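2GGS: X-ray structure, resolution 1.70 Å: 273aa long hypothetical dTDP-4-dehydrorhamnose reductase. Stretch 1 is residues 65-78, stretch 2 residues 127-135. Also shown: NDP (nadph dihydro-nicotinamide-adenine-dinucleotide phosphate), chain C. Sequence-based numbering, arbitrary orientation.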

ATOM      1  N   ALA A  65      -4.521   6.370   2.319  1.00 14.12           N
ATOM      2  CA  ALA A  65      -3.993   6.774   3.641  1.00 13.63           C
ATOM      3  C   ALA A  65      -3.939   5.622   4.660  1.00 14.56           C
ATOM      4  O   ALA A  65      -4.860   4.785   4.721  1.00 14.90           O
ATOM      5  N   ALA A  66      -2.908   5.602   5.501  1.00 14.08           N
ATOM      6  CA  ALA A  66      -2.745   4.520   6.505  1.00 14.39           C
ATOM      7  C   ALA A  66      -1.524   4.797   7.376  1.00 14.94           C
ATOM      8  O   ALA A  66      -0.629   5.509   6.951  1.00 14.59           O
ATOM      9  N   MET A  67      -1.519   4.195   8.555  1.00 15.79           N
ATOM     10  CA  MET A  67      -0.359   4.108   9.439  1.00 17.35           C
ATOM     11  C   MET A  67       0.342   2.817   9.046  1.00 17.16           C
ATOM     12  O   MET A  67      -0.121   1.716   9.377  1.00 17.05           O
ATOM     13  N   THR A  68       1.455   2.973   8.322  1.00 16.99           N
ATOM     14  CA  THR A  68       2.144   1.829   7.724  1.00 17.36           C
ATOM     15  C   THR A  68       3.419   1.360   8.441  1.00 18.44           C
ATOM     16  O   THR A  68       4.081   0.427   7.981  1.00 19.38           O
ATOM     17  N   ASP A  69       3.777   2.019   9.545  1.00 19.15           N
ATOM     18  CA  ASP A  69       4.881   1.545  10.385  1.00 20.08           C
ATOM     19  C   ASP A  69       4.379   0.360  11.196  1.00 20.52           C
ATOM     20  O   ASP A  69       3.594   0.502  12.160  1.00 20.48           O
ATOM     21  N   VAL A  70       4.797  -0.826  10.782  1.00 20.18           N
ATOM     22  CA  VAL A  70       4.302  -2.063  11.354  1.00 20.46           C
ATOM     23  C   VAL A  70       4.542  -2.185  12.865  1.00 20.29           C
ATOM     24  O   VAL A  70       3.655  -2.613  13.616  1.00 19.74           O
ATOM     25  N   ASP A  71       5.732  -1.781  13.324  1.00 21.09           N
ATOM     26  CA  ASP A  71       6.050  -1.945  14.745  1.00 22.06           C
ATOM     27  C   ASP A  71       5.308  -0.942  15.596  1.00 21.70           C
ATOM     28  O   ASP A  71       4.836  -1.285  16.676  1.00 22.04           O
ATOM     29  N   LYS A  72       5.153   0.263  15.067  1.00 21.92           N
ATOM     30  CA  LYS A  72       4.347   1.282  15.725  1.00 22.09           C
ATOM     31  C   LYS A  72       2.899   0.822  15.862  1.00 21.49           C
ATOM     32  O   LYS A  72       2.306   0.972  16.929  1.00 21.64           O
ATOM     33  N   CYS A  73       2.346   0.202  14.805  1.00 19.89           N
ATOM     34  CA  CYS A  73       0.966  -0.322  14.886  1.00 19.50           C
ATOM     35  C   CYS A  73       0.809  -1.358  16.016  1.00 20.17           C
ATOM     36  O   CYS A  73      -0.278  -1.487  16.585  1.00 20.80           O
ATOM     37  N   GLU A  74       1.866  -2.116  16.311  1.00 19.71           N
ATOM     38  CA  GLU A  74       1.790  -3.199  17.280  1.00 21.81           C
ATOM     39  C   GLU A  74       1.645  -2.671  18.703  1.00 23.30           C
ATOM     40  O   GLU A  74       0.981  -3.307  19.527  1.00 25.08           O
ATOM     41  N   ILE A  75       2.256  -1.516  18.960  1.00 24.80           N
ATOM     42  CA  ILE A  75       2.190  -0.849  20.277  1.00 26.77           C
ATOM     43  C   ILE A  75       1.013   0.138  20.358  1.00 26.33           C
ATOM     44  O   ILE A  75       0.261   0.142  21.361  1.00 27.73           O
ATOM     45  N   GLU A  76       0.835   0.959  19.325  1.00 24.06           N
ATOM     46  CA  GLU A  76      -0.193   1.982  19.362  1.00 23.27           C
ATOM     47  C   GLU A  76      -1.417   1.521  18.613  1.00 21.04           C
ATOM     48  O   GLU A  76      -1.825   2.138  17.602  1.00 20.07           O
ATOM     49  N   LYS A  77      -2.028   0.475  19.166  1.00 20.72           N
ATOM     50  CA  LYS A  77      -3.152  -0.206  18.488  1.00 19.75           C
ATOM     51  C   LYS A  77      -4.340   0.710  18.309  1.00 19.98           C
ATOM     52  O   LYS A  77      -4.964   0.709  17.244  1.00 18.23           O
ATOM     53  N   GLU A  78      -4.670   1.512  19.337  1.00 19.13           N
ATOM     54  CA  GLU A  78      -5.772   2.475  19.206  1.00 20.57           C
ATOM     55  C   GLU A  78      -5.606   3.431  18.011  1.00 19.16           C
ATOM     56  O   GLU A  78      -6.537   3.631  17.250  1.00 19.53           O
ATOM     57  N   ILE A 127      -1.201 -11.818  11.499  1.00 18.12           N
ATOM     58  CA  ILE A 127      -0.402 -12.095  12.697  1.00 19.16           C
ATOM     59  C   ILE A 127       0.280 -10.864  13.315  1.00 19.36           C
ATOM     60  O   ILE A 127       1.113 -10.981  14.228  1.00 21.06           O
ATOM     61  N   ASN A 128      -0.048  -9.674  12.812  1.00 17.71           N
ATOM     62  CA  ASN A 128       0.394  -8.447  13.449  1.00 17.07           C
ATOM     63  C   ASN A 128      -0.739  -7.435  13.421  1.00 15.57           C
ATOM     64  O   ASN A 128      -1.681  -7.601  12.614  1.00 15.15           O
ATOM     65  N   TYR A 129      -0.665  -6.411  14.281  1.00 15.28           N
ATOM     66  CA  TYR A 129      -1.767  -5.448  14.375  1.00 15.32           C
ATOM     67  C   TYR A 129      -1.892  -4.526  13.137  1.00 15.22           C
ATOM     68  O   TYR A 129      -2.990  -4.068  12.818  1.00 15.25           O
ATOM     69  N   TYR A 130      -0.798  -4.248  12.441  1.00 13.74           N
ATOM     70  CA  TYR A 130      -0.912  -3.520  11.197  1.00 13.53           C
ATOM     71  C   TYR A 130      -1.863  -4.307  10.279  1.00 14.31           C
ATOM     72  O   TYR A 130      -2.844  -3.755   9.761  1.00 14.20           O
ATOM     73  N   GLY A 131      -1.571  -5.597  10.108  1.00 13.84           N
ATOM     74  CA  GLY A 131      -2.429  -6.484   9.296  1.00 13.75           C
ATOM     75  C   GLY A 131      -3.891  -6.554   9.750  1.00 14.06           C
ATOM     76  O   GLY A 131      -4.827  -6.477   8.940  1.00 12.83           O
ATOM     77  N   LEU A 132      -4.097  -6.675  11.057  1.00 14.13           N
ATOM     78  CA  LEU A 132      -5.462  -6.738  11.608  1.00 13.95           C
ATOM     79  C   LEU A 132      -6.200  -5.418  11.414  1.00 14.08           C
ATOM     80  O   LEU A 132      -7.348  -5.410  10.960  1.00 13.14           O
ATOM     81  N   SER A 133      -5.572  -4.297  11.790  1.00 13.00           N
ATOM     82  CA  SER A 133      -6.223  -2.996  11.554  1.00 13.64           C
ATOM     83  C   SER A 133      -6.590  -2.813  10.078  1.00 14.11           C
ATOM     84  O   SER A 133      -7.693  -2.356   9.769  1.00 13.07           O
ATOM     85  N   LYS A 134      -5.678  -3.196   9.167  1.00 12.97           N
ATOM     86  CA  LYS A 134      -5.972  -3.134   7.757  1.00 12.63           C
ATOM     87  C   LYS A 134      -7.103  -4.075   7.371  1.00 12.37           C
ATOM     88  O   LYS A 134      -8.001  -3.679   6.611  1.00 12.12           O
ATOM     89  N   LEU A 135      -7.109  -5.269   7.921  1.00 13.28           N
ATOM     90  CA  LEU A 135      -8.199  -6.224   7.621  1.00 13.86           C
ATOM     91  C   LEU A 135      -9.541  -5.664   8.081  1.00 13.79           C
ATOM     92  O   LEU A 135     -10.514  -5.789   7.379  1.00 13.75           O
TER

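The most unusual feature of this contact is that a glutamate from one helix serves the free backbone amides in the first turn of another. Glu74, whose CA-to-CB bond runs sideways, adopts chi1 t and chi2 p, which brings its carboxylate to the start of helix 129-135. There Tyr129 N donates to Glu74 OE1 at 2.8 Å in an almost linear hydrogen bond (178°), the sole direct one between the stretches. Water 1 extends the arrangement: it donates to Glu74 OE1 (2.9 Å) and to Val70 O (2.7 Å) and accepts from Tyr130 N (2.8 Å), so that two successive amides without an i-4 partner inside the helix are served from across the contact. Water 2 continues along the same carboxylate, donating to Glu74 OE2 at 2.7 Å and to Ile127 O at 2.8 Å. The third free amide is satisfied locally, because Asn128, at the N-cap with chi1 p, accepts from Gly131 N through OD1 at 2.8 Å.

The two helices, 70-75 and 129-135, cross at 78° with their axes 8.4 Å apart at closest approach. The backbones come nearest at Cys73 and Tyr130 (CA to CA 5.2 Å) and at Glu74 and Tyr129 (CA to CA 5.1 Å). Such closeness suits the small side chain of Cys73, which points toward the other stretch with chi1 m and lays its CB 3.9 Å from Tyr130 CB.

The two tyrosines, both pointing toward stretch 1 with chi1 t, contribute the largest covered areas. The Tyr130 ring meets Cys73 SG at its edge, 5.2 Å from the ring centroid, and Met67 O also lies near the ring plane, 3.4 Å from Tyr130 CD1. Val70, chi1 t, adds an apolar contact from its CG2 to Tyr130 CD2 at 3.9 Å, while its CG1 lies 4.2 Å from Asn128 CG. The Tyr129 ring instead receives Lys77 over one face: Lys77 CB stands 4.0 Å from the centroid, 21° off the ring normal, in a CH-pi contact, and Lys77 CD is 3.7 Å from Tyr129 CG. With chi1 m, the lysine turns its ammonium away from the ring and back to its own stretch, where NZ donates to Glu74 O at 2.8 Å.

At the other end of the contact, NADPH joins the two stretches. Tyr130 OH and NDP O2D share a hydrogen bond of 2.8 Å. Lys134, with chi1 to chi3 all m, brings its amine round to donate from NZ to NDP O3D (2.9 Å) and more weakly to NDP O2D (3.2 Å); the same NZ approaches Ala66 CB to 4.1 Å. From stretch 1, Ala66 N donates to NDP O4B at 3.1 Å, and Thr68, chi1 p, donates from OG1 to NDP O1A at 2.9 Å. A tyrosine and a lysine at the nicotinamide ribose are consistent with a reductase.

Asp69 points away and caps its own helix, accepting from Lys72 N at OD1 (3.0 Å).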

ATOM      1  CB  ALA A  65      -4.892   7.897   4.212  1.00 14.51           C
ATOM      2  CB  ALA A  66      -2.562   3.162   5.847  1.00 15.55           C
ATOM      3  CB  MET A  67      -0.823   4.052  10.902  1.00 18.79           C
ATOM      4  CG  MET A  67       0.302   3.930  11.896  1.00 19.01           C
ATOM      5  SD  MET A  67      -0.432   3.942  13.561  1.00 20.70           S
ATOM      6  CE  MET A  67       0.981   3.483  14.528  1.00 22.69           C
ATOM      7  CB  THR A  68       2.477   2.129   6.235  1.00 17.15           C
ATOM      8  OG1 THR A  68       3.419   3.198   6.189  1.00 19.11           O
ATOM      9  CG2 THR A  68       1.216   2.537   5.455  1.00 18.79           C
ATOM     10  CB  ASP A  69       5.393   2.661  11.298  1.00 21.43           C
ATOM     11  CG  ASP A  69       6.614   2.239  12.126  1.00 24.70           C
ATOM     12  OD1 ASP A  69       6.697   1.082  12.622  1.00 25.17           O
ATOM     13  OD2 ASP A  69       7.501   3.107  12.290  1.00 31.81           O
ATOM     14  CB  VAL A  70       4.846  -3.285  10.574  1.00 21.05           C
ATOM     15  CG1 VAL A  70       4.441  -4.580  11.240  1.00 21.08           C
ATOM     16  CG2 VAL A  70       4.390  -3.196   9.122  1.00 20.25           C
ATOM     17  CB  ASP A  71       7.550  -1.863  14.964  1.00 22.15           C
ATOM     18  CG  ASP A  71       8.266  -2.977  14.258  1.00 24.45           C
ATOM     19  OD1 ASP A  71       8.005  -4.154  14.599  1.00 25.32           O
ATOM     20  OD2 ASP A  71       9.018  -2.663  13.309  1.00 30.58           O
ATOM     21  CB  LYS A  72       4.421   2.594  14.978  1.00 23.54           C
ATOM     22  CG  LYS A  72       5.694   3.355  15.333  1.00 27.98           C
ATOM     23  CD  LYS A  72       5.684   4.796  14.831  1.00 32.82           C
ATOM     24  CE  LYS A  72       7.019   5.476  15.161  1.00 36.21           C
ATOM     25  NZ  LYS A  72       8.184   4.548  15.006  1.00 38.60           N
ATOM     26  CB  CYS A  73       0.502  -0.943  13.548  1.00 18.06           C
ATOM     27  SG  CYS A  73       0.199   0.185  12.231  1.00 17.57           S
ATOM     28  CB  GLU A  74       3.025  -4.119  17.170  1.00 22.42           C
ATOM     29  CG  GLU A  74       2.878  -5.450  17.838  1.00 20.85           C
ATOM     30  CD  GLU A  74       2.019  -6.444  17.036  1.00 23.89           C
ATOM     31  OE1 GLU A  74       1.562  -6.093  15.942  1.00 19.39           O
ATOM     32  OE2 GLU A  74       1.800  -7.575  17.504  1.00 25.35           O
ATOM     33  CB  ILE A  75       3.477  -0.060  20.608  1.00 27.54           C
ATOM     34  CG1 ILE A  75       4.756  -0.832  20.280  1.00 31.67           C
ATOM     35  CG2 ILE A  75       3.478   0.378  22.082  1.00 28.18           C
ATOM     36  CD1 ILE A  75       5.885   0.092  19.727  1.00 35.68           C
ATOM     37  CB  GLU A  76       0.329   3.299  18.828  1.00 24.05           C
ATOM     38  CG  GLU A  76       1.602   3.722  19.537  1.00 27.45           C
ATOM     39  CD  GLU A  76       2.345   4.686  18.718  1.00 33.18           C
ATOM     40  OE1 GLU A  76       1.673   5.537  18.112  1.00 35.61           O
ATOM     41  OE2 GLU A  76       3.594   4.588  18.652  1.00 38.49           O
ATOM     42  CB  LYS A  77      -3.545  -1.515  19.187  1.00 19.13           C
ATOM     43  CG  LYS A  77      -2.406  -2.546  19.314  1.00 18.97           C
ATOM     44  CD  LYS A  77      -2.960  -3.961  19.588  1.00 21.31           C
ATOM     45  CE  LYS A  77      -1.847  -4.998  19.641  1.00 22.11           C
ATOM     46  NZ  LYS A  77      -1.006  -4.767  20.839  1.00 26.14           N
ATOM     47  CB  GLU A  78      -5.940   3.314  20.488  1.00 20.51           C
ATOM     48  CG  GLU A  78      -6.379   2.519  21.700  1.00 27.55           C
ATOM     49  CD  GLU A  78      -5.240   1.987  22.560  1.00 34.01           C
ATOM     50  OE1 GLU A  78      -4.042   2.030  22.141  1.00 35.56           O
ATOM     51  OE2 GLU A  78      -5.582   1.474  23.662  1.00 35.84           O
ATOM     52  CB  ILE A 127       0.599 -13.259  12.463  1.00 19.46           C
ATOM     53  CG1 ILE A 127       1.734 -12.835  11.512  1.00 18.19           C
ATOM     54  CG2 ILE A 127      -0.167 -14.487  11.965  1.00 21.02           C
ATOM     55  CD1 ILE A 127       2.886 -13.920  11.340  1.00 21.18           C
ATOM     56  CB  ASN A 128       1.688  -7.898  12.809  1.00 16.22           C
ATOM     57  CG  ASN A 128       1.574  -7.713  11.301  1.00 20.19           C
ATOM     58  OD1 ASN A 128       0.702  -7.001  10.802  1.00 18.38           O
ATOM     59  ND2 ASN A 128       2.472  -8.362  10.568  1.00 20.81           N
ATOM     60  CB  TYR A 129      -1.776  -4.665  15.709  1.00 15.75           C
ATOM     61  CG  TYR A 129      -3.158  -4.089  15.874  1.00 15.09           C
ATOM     62  CD1 TYR A 129      -4.237  -4.930  16.178  1.00 14.13           C
ATOM     63  CD2 TYR A 129      -3.415  -2.738  15.597  1.00 15.96           C
ATOM     64  CE1 TYR A 129      -5.553  -4.425  16.247  1.00 13.37           C
ATOM     65  CE2 TYR A 129      -4.746  -2.233  15.654  1.00 15.72           C
ATOM     66  CZ  TYR A 129      -5.786  -3.090  15.995  1.00 16.38           C
ATOM     67  OH  TYR A 129      -7.093  -2.622  16.011  1.00 16.26           O
ATOM     68  CB  TYR A 130       0.465  -3.353  10.526  1.00 14.08           C
ATOM     69  CG  TYR A 130       0.369  -2.885   9.099  1.00 14.91           C
ATOM     70  CD1 TYR A 130      -0.065  -1.603   8.779  1.00 14.00           C
ATOM     71  CD2 TYR A 130       0.695  -3.754   8.046  1.00 15.01           C
ATOM     72  CE1 TYR A 130      -0.145  -1.174   7.450  1.00 15.28           C
ATOM     73  CE2 TYR A 130       0.589  -3.343   6.698  1.00 15.82           C
ATOM     74  CZ  TYR A 130       0.175  -2.062   6.410  1.00 17.39           C
ATOM     75  OH  TYR A 130       0.101  -1.625   5.108  1.00 18.21           O
ATOM     76  CB  LEU A 132      -5.435  -7.137  13.100  1.00 14.83           C
ATOM     77  CG  LEU A 132      -6.876  -7.260  13.657  1.00 15.29           C
ATOM     78  CD1 LEU A 132      -7.798  -8.169  12.818  1.00 15.53           C
ATOM     79  CD2 LEU A 132      -6.834  -7.735  15.115  1.00 17.86           C
ATOM     80  CB  SER A 133      -5.395  -1.801  12.083  1.00 14.34           C
ATOM     81  OG  SER A 133      -4.139  -1.717  11.444  1.00 13.32           O
ATOM     82  CB  LYS A 134      -4.698  -3.375   6.933  1.00 12.11           C
ATOM     83  CG  LYS A 134      -3.675  -2.194   7.044  1.00 10.25           C
ATOM     84  CD  LYS A 134      -4.086  -0.914   6.314  1.00 10.57           C
ATOM     85  CE  LYS A 134      -4.233  -1.092   4.785  1.00 13.27           C
ATOM     86  NZ  LYS A 134      -4.664   0.155   4.099  1.00 15.47           N
ATOM     87  CB  LEU A 135      -7.967  -7.572   8.276  1.00 14.79           C
ATOM     88  CG  LEU A 135      -9.132  -8.553   8.118  1.00 13.73           C
ATOM     89  CD1 LEU A 135      -9.421  -8.813   6.636  1.00 15.86           C
ATOM     90  CD2 LEU A 135      -8.757  -9.837   8.871  1.00 13.93           C
TER
HETATM   91  PA  NDP C 900       2.961   5.878   3.199  1.00 16.18           P
HETATM   92  O1A NDP C 900       3.396   5.554   4.567  1.00 18.45           O
HETATM   93  O2A NDP C 900       4.049   6.366   2.319  1.00 14.52           O
HETATM   94  O5B NDP C 900       1.800   6.950   3.188  1.00 16.20           O
HETATM   95  C5B NDP C 900       0.821   6.967   4.212  1.00 14.63           C
HETATM   96  C4B NDP C 900      -0.125   8.079   3.841  1.00 16.80           C
HETATM   97  O4B NDP C 900      -1.214   8.037   4.767  1.00 15.43           O
HETATM   98  C3B NDP C 900       0.518   9.456   3.871  1.00 15.07           C
HETATM   99  O3B NDP C 900       0.048  10.190   2.773  1.00 17.01           O
HETATM  100  C2B NDP C 900      -0.050  10.028   5.176  1.00 16.25           C
HETATM  101  O2B NDP C 900      -0.131  11.416   5.053  1.00 15.10           O
HETATM  102  C1B NDP C 900      -1.428   9.381   5.170  1.00 16.41           C
HETATM  103  N9A NDP C 900      -2.027   9.396   6.508  1.00 15.99           N
HETATM  104  C8A NDP C 900      -1.638   8.673   7.594  1.00 15.65           C
HETATM  105  N7A NDP C 900      -2.446   9.005   8.641  1.00 16.59           N
HETATM  106  C5A NDP C 900      -3.322   9.927   8.206  1.00 15.10           C
HETATM  107  C6A NDP C 900      -4.356  10.625   8.843  1.00 17.77           C
HETATM  108  N6A NDP C 900      -4.552  10.489  10.184  1.00 16.86           N
HETATM  109  N1A NDP C 900      -5.047  11.532   8.087  1.00 15.73           N
HETATM  110  C2A NDP C 900      -4.792  11.774   6.743  1.00 17.19           C
HETATM  111  N3A NDP C 900      -3.764  11.096   6.133  1.00 14.13           N
HETATM  112  C4A NDP C 900      -3.056  10.204   6.863  1.00 15.89           C
HETATM  113  O3  NDP C 900       2.226   4.516   2.712  1.00 14.66           O
HETATM  114  PN  NDP C 900       2.287   3.850   1.234  1.00 14.39           P
HETATM  115  O1N NDP C 900       2.125   4.797   0.154  1.00 13.68           O
HETATM  116  O2N NDP C 900       3.483   2.982   1.326  1.00 13.49           O
HETATM  117  O5D NDP C 900       1.022   2.877   1.347  1.00 14.43           O
HETATM  118  C5D NDP C 900      -0.163   3.149   0.606  1.00 14.92           C
HETATM  119  C4D NDP C 900      -1.261   2.141   0.919  1.00 15.81           C
HETATM  120  O4D NDP C 900      -0.791   0.858   0.577  1.00 16.04           O
HETATM  121  C3D NDP C 900      -1.663   2.074   2.389  1.00 16.27           C
HETATM  122  O3D NDP C 900      -3.028   1.753   2.360  1.00 16.77           O
HETATM  123  C2D NDP C 900      -0.870   0.911   2.932  1.00 15.08           C
HETATM  124  O2D NDP C 900      -1.505   0.366   4.076  1.00 16.63           O
HETATM  125  C1D NDP C 900      -0.915  -0.022   1.697  1.00 16.94           C
HETATM  126  N1N NDP C 900       0.197  -0.980   1.729  1.00 21.41           N
HETATM  127  C2N NDP C 900       1.455  -0.491   1.958  1.00 30.72           C
HETATM  128  C3N NDP C 900       2.582  -1.288   1.816  1.00 33.95           C
HETATM  129  C7N NDP C 900       3.928  -0.693   2.076  1.00 33.79           C
HETATM  130  O7N NDP C 900       5.043  -1.549   2.164  1.00 38.93           O
HETATM  131  N7N NDP C 900       4.051   0.623   2.236  1.00 39.81           N
HETATM  132  C4N NDP C 900       2.451  -2.745   1.413  1.00 33.29           C
HETATM  133  C5N NDP C 900       1.026  -3.206   1.216  1.00 25.34           C
HETATM  134  C6N NDP C 900      -0.026  -2.295   1.371  1.00 27.87           C
HETATM  135  P2B NDP C 900       0.963  12.431   5.778  1.00 16.67           P
HETATM  136  O1X NDP C 900       0.757  13.682   5.025  1.00 15.90           O
HETATM  137  O2X NDP C 900       2.330  11.851   5.637  1.00 16.79           O
HETATM  138  O3X NDP C 900       0.636  12.570   7.287  1.00 20.95           O
HETATM  139  O   HOH W   1       1.753  -4.567  13.507  1.00 17.85           O
HETATM  140  O   HOH W   2       2.805  -9.469  15.840  1.00 26.36           O